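Local atomic coordinates of peptidase C51 domain-containing protein (Streptococcus mutans, PDB entry 3L9A), a protein that is of unknown function, though the full-length phage-associated protein carries a CHAP (peptidase C51) domain suggestive of peptidoglycan cleavage, this chain being the C-terminal domain of that protein. Residues A[8-13]-A[34-39]. Residues are numbered along the deposited sequence; the frame is centred on the assembly and turned at random.
Sequences MRDFFV and VSPTQK
Val-34 lies over one face of the Phe-11 ring, while Val-13 CG1 sits at the ring edge, in its plane, and Pro-36 CG approaches obliquely near CE2. Phe-11 and Val-34 form an antiparallel, hydrogen-bonded pair between the neighbouring strands 11-15 and 31-35 of a mixed five-stranded sheet. The face contact is a CH-pi interaction: Val-34 CB stands 3.8 Å from the Phe-11 ring centroid, 16° off the normal, and is offset toward the rim. Both residues project from the same face of the sheet; with Phe-11 CG between its backbone N and carbonyl carbon (chi1 58°), the ring lies against Val-34. With its CG1 anti to N, Val-34 brings that methyl to 3.5 Å from Phe-11 CZ, while CG2 faces CE1.

The evidence for the strand pairing is reciprocal: Phe-11 N donates to Val-34 O at 3.0 Å, and Val-34 N donates to Phe-11 O at 2.8 Å. Helix 68-78 packs on this layer, Ile-74 against Val-34 and Tyr-78 against Pro-36 and Met-8.

Beyond the ladder, apolar packing continues through Met-8 CG (selenomethionine), 3.8 Å from Pro-36 CG. After strand 31-35 the chain turns at Pro-36. Ser-35, the residue before this type I turn from Pro-36 to Lys-39, makes an ST motif: its OG accepts from Gln-38 N, and it also donates to Asp-10 OD1. Asp-10 OD2 instead bonds Met-8 N of a second subunit, so this carboxylate links the strand ends to the assembly interface. OD1 is gripped twice, by Ser-35 OG at 2.9 Å, 36° above the carboxylate plane, and by a water that also donates to Met-8 O and accepts from Thr-37 N at 2.9 Å.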
loop_
_atom_site.group_PDB
_atom_site.type_symbol
_atom_site.label_atom_id
_atom_site.label_comp_id
_atom_site.label_asym_id
_atom_site.label_seq_id
_atom_site.Cartn_x
_atom_site.Cartn_y
_atom_site.Cartn_z
HETATM N N MSE A 8 -3.961 4.638 -1.810
HETATM C CA MSE A 8 -5.014 5.048 -0.840
HETATM C C MSE A 8 -5.320 3.925 0.150
HETATM O O MSE A 8 -5.444 2.766 -0.248
HETATM C CB MSE A 8 -6.282 5.475 -1.588
HETATM C CG MSE A 8 -7.521 5.682 -0.717
HETATM SE SE MSE A 8 -7.277 7.054 0.655
HETATM C CE MSE A 8 -8.764 6.554 1.787
ATOM N N ARG A 9 -5.412 4.286 1.435
ATOM C CA ARG A 9 -5.908 3.395 2.492
ATOM C C ARG A 9 -7.264 2.779 2.148
ATOM O O ARG A 9 -7.966 3.262 1.272
ATOM C CB ARG A 9 -6.003 4.171 3.825
ATOM C CG ARG A 9 -6.962 5.335 3.854
ATOM C CD ARG A 9 -6.710 6.290 5.031
ATOM N NE ARG A 9 -5.751 7.355 4.723
ATOM C CZ ARG A 9 -4.585 7.534 5.347
ATOM N NH1 ARG A 9 -4.213 6.720 6.330
ATOM N NH2 ARG A 9 -3.784 8.536 4.995
ATOM N N ASP A 10 -7.618 1.703 2.839
ATOM C CA ASP A 10 -8.946 1.130 2.689
ATOM C C ASP A 10 -9.991 2.087 3.280
ATOM O O ASP A 10 -9.687 2.878 4.176
ATOM C CB ASP A 10 -9.020 -0.206 3.423
ATOM C CG ASP A 10 -8.064 -1.256 2.877
ATOM O OD1 ASP A 10 -7.592 -1.141 1.720
ATOM O OD2 ASP A 10 -7.804 -2.226 3.623
ATOM N N PHE A 11 -11.222 2.004 2.793
ATOM C CA PHE A 11 -12.308 2.825 3.329
ATOM C C PHE A 11 -13.633 2.119 3.138
ATOM O O PHE A 11 -13.739 1.189 2.333
ATOM C CB PHE A 11 -12.330 4.233 2.710
ATOM C CG PHE A 11 -12.474 4.267 1.198
ATOM C CD1 PHE A 11 -13.726 4.353 0.601
ATOM C CD2 PHE A 11 -11.354 4.285 0.377
ATOM C CE1 PHE A 11 -13.860 4.446 -0.788
ATOM C CE2 PHE A 11 -11.485 4.357 -1.021
ATOM C CZ PHE A 11 -12.738 4.449 -1.591
ATOM N N PHE A 12 -14.644 2.562 3.881
ATOM C CA PHE A 12 -16.004 2.071 3.690
ATOM C C PHE A 12 -16.860 3.095 2.952
ATOM O O PHE A 12 -16.698 4.313 3.130
ATOM C CB PHE A 12 -16.701 1.869 5.038
ATOM C CG PHE A 12 -16.256 0.669 5.837
ATOM C CD1 PHE A 12 -16.307 -0.624 5.310
ATOM C CD2 PHE A 12 -15.877 0.833 7.165
ATOM C CE1 PHE A 12 -15.950 -1.728 6.101
ATOM C CE2 PHE A 12 -15.525 -0.261 7.952
ATOM C CZ PHE A 12 -15.564 -1.537 7.420
ATOM N N VAL A 13 -17.806 2.586 2.168
ATOM C CA VAL A 13 -18.948 3.379 1.716
ATOM C C VAL A 13 -20.211 2.591 2.048
ATOM O O VAL A 13 -20.148 1.386 2.304
ATOM C CB VAL A 13 -18.900 3.736 0.197
ATOM C CG1 VAL A 13 -17.652 4.544 -0.133
ATOM C CG2 VAL A 13 -18.992 2.505 -0.677
ATOM N N VAL A 34 -13.782 -1.016 0.626
ATOM C CA VAL A 34 -13.070 -0.659 -0.593
ATOM C C VAL A 34 -11.576 -0.659 -0.318
ATOM O O VAL A 34 -11.102 0.055 0.568
ATOM C CB VAL A 34 -13.495 0.735 -1.130
ATOM C CG1 VAL A 34 -12.838 1.024 -2.475
ATOM C CG2 VAL A 34 -15.024 0.844 -1.247
ATOM N N SER A 35 -10.838 -1.456 -1.094
ATOM C CA SER A 35 -9.394 -1.524 -0.963
ATOM C C SER A 35 -8.717 -1.126 -2.268
ATOM O O SER A 35 -8.567 -1.949 -3.166
ATOM C CB SER A 35 -8.943 -2.924 -0.547
ATOM O OG SER A 35 -7.523 -2.965 -0.500
ATOM N N PRO A 36 -8.343 0.155 -2.401
ATOM C CA PRO A 36 -7.599 0.537 -3.604
ATOM C C PRO A 36 -6.326 -0.281 -3.826
ATOM O O PRO A 36 -6.017 -0.631 -4.967
ATOM C CB PRO A 36 -7.297 2.021 -3.360
ATOM C CG PRO A 36 -8.484 2.468 -2.523
ATOM C CD PRO A 36 -8.651 1.320 -1.554
ATOM N N THR A 37 -5.589 -0.603 -2.767
ATOM C CA THR A 37 -4.347 -1.331 -2.966
ATOM C C THR A 37 -4.599 -2.708 -3.581
ATOM O O THR A 37 -3.857 -3.145 -4.478
ATOM C CB THR A 37 -3.478 -1.407 -1.691
ATOM O OG1 THR A 37 -4.241 -1.896 -0.574
ATOM C CG2 THR A 37 -2.891 -0.034 -1.374
ATOM N N GLN A 38 -5.672 -3.372 -3.161
ATOM C CA GLN A 38 -6.022 -4.675 -3.727
ATOM C C GLN A 38 -6.954 -4.579 -4.938
ATOM O O GLN A 38 -7.370 -5.602 -5.482
ATOM C CB GLN A 38 -6.647 -5.552 -2.646
ATOM C CG GLN A 38 -5.705 -5.814 -1.469
ATOM C CD GLN A 38 -6.146 -6.990 -0.613
ATOM O OE1 GLN A 38 -7.308 -7.409 -0.657
ATOM N NE2 GLN A 38 -5.223 -7.537 0.159
ATOM N N LYS A 39 -7.276 -3.358 -5.360
ATOM C CA LYS A 39 -8.244 -3.141 -6.451
ATOM C C LYS A 39 -9.517 -3.984 -6.265
ATOM O O LYS A 39 -10.028 -4.590 -7.208
ATOM C CB LYS A 39 -7.589 -3.385 -7.819
ATOM C CG LYS A 39 -6.520 -2.350 -8.144
ATOM C CD LYS A 39 -5.867 -2.619 -9.499
ATOM C CE LYS A 39 -4.839 -1.547 -9.843
ATOM N NZ LYS A 39 -4.055 -1.926 -11.059
HETATM O O HOH W 1 -5.938 0.143 0.055
#